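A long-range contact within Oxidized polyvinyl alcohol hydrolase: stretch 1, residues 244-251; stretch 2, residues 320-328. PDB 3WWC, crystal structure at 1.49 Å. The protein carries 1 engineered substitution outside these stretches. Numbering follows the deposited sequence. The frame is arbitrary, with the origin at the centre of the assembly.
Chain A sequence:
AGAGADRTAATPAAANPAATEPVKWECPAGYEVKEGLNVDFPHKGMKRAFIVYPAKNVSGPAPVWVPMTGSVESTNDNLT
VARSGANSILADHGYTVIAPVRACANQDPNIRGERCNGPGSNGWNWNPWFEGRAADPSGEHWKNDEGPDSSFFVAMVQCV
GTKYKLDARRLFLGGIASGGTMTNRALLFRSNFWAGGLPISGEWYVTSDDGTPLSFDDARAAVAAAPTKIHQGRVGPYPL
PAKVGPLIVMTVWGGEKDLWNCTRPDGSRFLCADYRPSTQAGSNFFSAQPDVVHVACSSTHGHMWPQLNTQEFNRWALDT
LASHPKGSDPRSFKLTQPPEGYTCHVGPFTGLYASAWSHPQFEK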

# COMPACT_ATOMS: atom_id res chain seq x y z
N VAL A 244 -0.80 -16.73 3.86
CA VAL A 244 -1.14 -15.91 2.70
C VAL A 244 -0.50 -16.51 1.47
O VAL A 244 0.41 -17.34 1.55
CB VAL A 244 -0.70 -14.38 2.85
CG1 VAL A 244 -1.41 -13.77 4.03
CG2 VAL A 244 0.80 -14.21 2.95
N GLY A 245 -1.04 -16.12 0.33
CA GLY A 245 -0.53 -16.52 -0.97
C GLY A 245 0.91 -16.01 -1.18
O GLY A 245 1.41 -15.16 -0.41
N PRO A 246 1.58 -16.44 -2.23
CA PRO A 246 2.96 -16.05 -2.51
C PRO A 246 3.12 -14.59 -2.87
O PRO A 246 2.47 -14.10 -3.81
CB PRO A 246 3.35 -16.95 -3.67
CG PRO A 246 2.38 -18.01 -3.66
CD PRO A 246 1.11 -17.45 -3.19
N LEU A 247 4.01 -13.89 -2.16
CA LEU A 247 4.22 -12.46 -2.35
C LEU A 247 5.65 -12.06 -2.13
O LEU A 247 6.43 -12.80 -1.52
CB LEU A 247 3.45 -11.66 -1.27
CG LEU A 247 1.92 -11.81 -1.21
CD1 LEU A 247 1.42 -11.15 0.11
CD2 LEU A 247 1.25 -11.15 -2.42
N ILE A 248 5.97 -10.87 -2.62
CA ILE A 248 7.17 -10.18 -2.19
C ILE A 248 6.65 -8.83 -1.66
O ILE A 248 5.88 -8.14 -2.33
CB ILE A 248 8.25 -10.01 -3.25
CG1 ILE A 248 9.35 -9.11 -2.68
CG2 ILE A 248 7.68 -9.47 -4.59
CD1 ILE A 248 10.66 -9.16 -3.50
N VAL A 249 7.01 -8.49 -0.43
CA VAL A 249 6.55 -7.24 0.18
C VAL A 249 7.74 -6.45 0.62
O VAL A 249 8.63 -6.97 1.32
CB VAL A 249 5.64 -7.52 1.39
CG1 VAL A 249 5.14 -6.20 1.99
CG2 VAL A 249 4.45 -8.41 0.96
N MET A 250 7.77 -5.19 0.23
CA MET A 250 8.86 -4.28 0.62
C MET A 250 8.24 -3.16 1.46
O MET A 250 7.52 -2.31 0.94
CB MET A 250 9.52 -3.68 -0.62
CG MET A 250 10.73 -2.82 -0.20
SD MET A 250 11.56 -2.06 -1.68
CE MET A 250 12.39 -3.49 -2.32
N THR A 251 8.52 -3.19 2.76
CA THR A 251 7.98 -2.18 3.69
C THR A 251 9.03 -1.11 3.92
O THR A 251 10.19 -1.44 4.18
CB THR A 251 7.65 -2.81 5.01
OG1 THR A 251 6.68 -3.87 4.81
CG2 THR A 251 7.07 -1.76 5.97
N THR A 320 13.03 -4.72 -8.03
CA THR A 320 13.26 -5.73 -7.00
C THR A 320 11.99 -6.56 -6.84
O THR A 320 12.04 -7.81 -6.81
CB THR A 320 13.59 -5.06 -5.68
OG1 THR A 320 14.88 -4.42 -5.78
CG2 THR A 320 13.63 -6.11 -4.54
N LEU A 321 10.82 -5.90 -6.77
CA LEU A 321 9.58 -6.69 -6.68
C LEU A 321 9.43 -7.59 -7.93
O LEU A 321 9.10 -8.79 -7.81
CB LEU A 321 8.34 -5.76 -6.59
CG LEU A 321 8.31 -4.81 -5.40
CD1 LEU A 321 6.99 -4.03 -5.50
CD2 LEU A 321 8.35 -5.55 -4.07
N ALA A 322 9.69 -7.05 -9.12
CA ALA A 322 9.53 -7.82 -10.37
C ALA A 322 10.52 -8.99 -10.48
O ALA A 322 10.29 -9.93 -11.24
CB ALA A 322 9.69 -6.85 -11.60
N SER A 323 11.58 -8.95 -9.69
CA SER A 323 12.53 -10.08 -9.68
C SER A 323 11.97 -11.29 -8.97
O SER A 323 12.60 -12.37 -8.95
CB SER A 323 13.85 -9.65 -9.02
OG SER A 323 13.79 -9.59 -7.60
N HIS A 324 10.82 -11.14 -8.34
CA HIS A 324 10.20 -12.25 -7.62
C HIS A 324 8.78 -12.40 -8.12
O HIS A 324 7.82 -12.04 -7.43
CB HIS A 324 10.21 -11.95 -6.13
CG HIS A 324 9.99 -13.17 -5.29
ND1 HIS A 324 10.95 -14.16 -5.20
CD2 HIS A 324 8.92 -13.61 -4.60
CE1 HIS A 324 10.47 -15.16 -4.48
NE2 HIS A 324 9.24 -14.86 -4.10
N PRO A 325 8.60 -12.94 -9.34
CA PRO A 325 7.26 -13.11 -9.88
C PRO A 325 6.46 -14.10 -9.00
O PRO A 325 7.03 -14.99 -8.37
CB PRO A 325 7.50 -13.59 -11.32
CG PRO A 325 8.85 -14.31 -11.22
CD PRO A 325 9.65 -13.43 -10.26
N LYS A 326 5.15 -13.94 -8.98
CA LYS A 326 4.30 -14.71 -8.11
C LYS A 326 4.51 -16.21 -8.22
O LYS A 326 4.47 -16.77 -9.32
CB LYS A 326 2.84 -14.37 -8.40
CG LYS A 326 1.95 -14.83 -7.24
CD LYS A 326 0.55 -14.38 -7.43
CE LYS A 326 -0.33 -14.70 -6.25
NZ LYS A 326 0.05 -13.98 -4.96
N GLY A 327 4.81 -16.82 -7.09
CA GLY A 327 5.02 -18.28 -7.04
C GLY A 327 6.47 -18.67 -7.09
O GLY A 327 6.77 -19.87 -7.04
N SER A 328 7.36 -17.69 -7.20
CA SER A 328 8.81 -17.91 -7.18
C SER A 328 9.19 -18.44 -5.82
O SER A 328 8.50 -18.18 -4.85
CB SER A 328 9.53 -16.57 -7.39
OG SER A 328 9.50 -16.30 -8.74

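Stretch 1 enters the contact as a loop and becomes a strand at Leu 247; stretch 2 starts as the last part of a helix and runs on into a loop and a tight turn. The two pack side by side and bury 490 Å² in all, through one polar link near the start of stretch 1 and apolar packing farther along.

Val 244 lies out of reach, and Gly 245 barely takes part. Its carbonyl carbon C sits 4.4 Å from NZ of Lys 326, close enough to border the lysine's end but not to bond it.

Pro 246 holds the principal polar interaction. Its carbonyl O accepts a hydrogen bond from Lys 326 NZ at 2.7 Å, the single hydrogen bond between the stretches. The CA-to-CB bond of Lys 326 points sideways, yet its chain, with chi1 to chi3 all t and chi4 p, is long enough to bring the ammonium group to this oxygen. A lysine suits the place because its methylenes span the gap and its charged end can serve several acceptors; NZ is also hydrogen-bonded elsewhere in the structure. The proline ring, meanwhile, lies against the turn of stretch 2, with CB of Pro 246 3.7 Å from N of Gly 327. That turn, of type II from Pro 325 to Ser 328, is closed by a 3.0 Å hydrogen bond from Ser 328 N to Pro 325 O, and Ser 328 OG reaches the same Pro 325 O at 2.8 Å. Gly 327 has phi/psi of 98/-2, angles at which a CB would be jammed against the carbonyl O of Lys 326, so glycine fits here for backbone reasons.

Leu 247 begins the strand with its CA-to-CB bond pointing away, although the end of its side chain comes nearer: CD2 of Leu 247 lies 4.0 Å from Lys 326 NZ. The backbone O of Leu 247 is 4.0 Å from CD2 of His 324, a simple contact.

Ile 248, which points toward stretch 2, is the residue of stretch 1 most covered by its partner. Its branched, wholly apolar side chain fills the space against backbone carbonyls and meets the apolar side chain of Leu 321. CG2 of Ile 248 packs 3.6 Å from O of Leu 321 and 3.8 Å from O of His 324, while CD1 of Ile 248 lies 3.9 Å from CB of His 324. CG1 of Ile 248 meets CD2 of Leu 321 at 4.0 Å.

Val 249 points away, as the alternation of a strand requires, and makes no contact. Met 250 turns back toward stretch 2. Its unbranched chain, t at chi1 and chi2 and m at chi3, runs out and then bends so that CE of Met 250 lies 3.7 Å from CG2 of Thr 320, and CB of Met 250 lies 4.1 Å from CD2 of Leu 321. Leucine CD2 thus touches both inward-facing strand residues. Thr 320 presents its methyl to the methionine while its OG1 is hydrogen-bonded elsewhere in the structure.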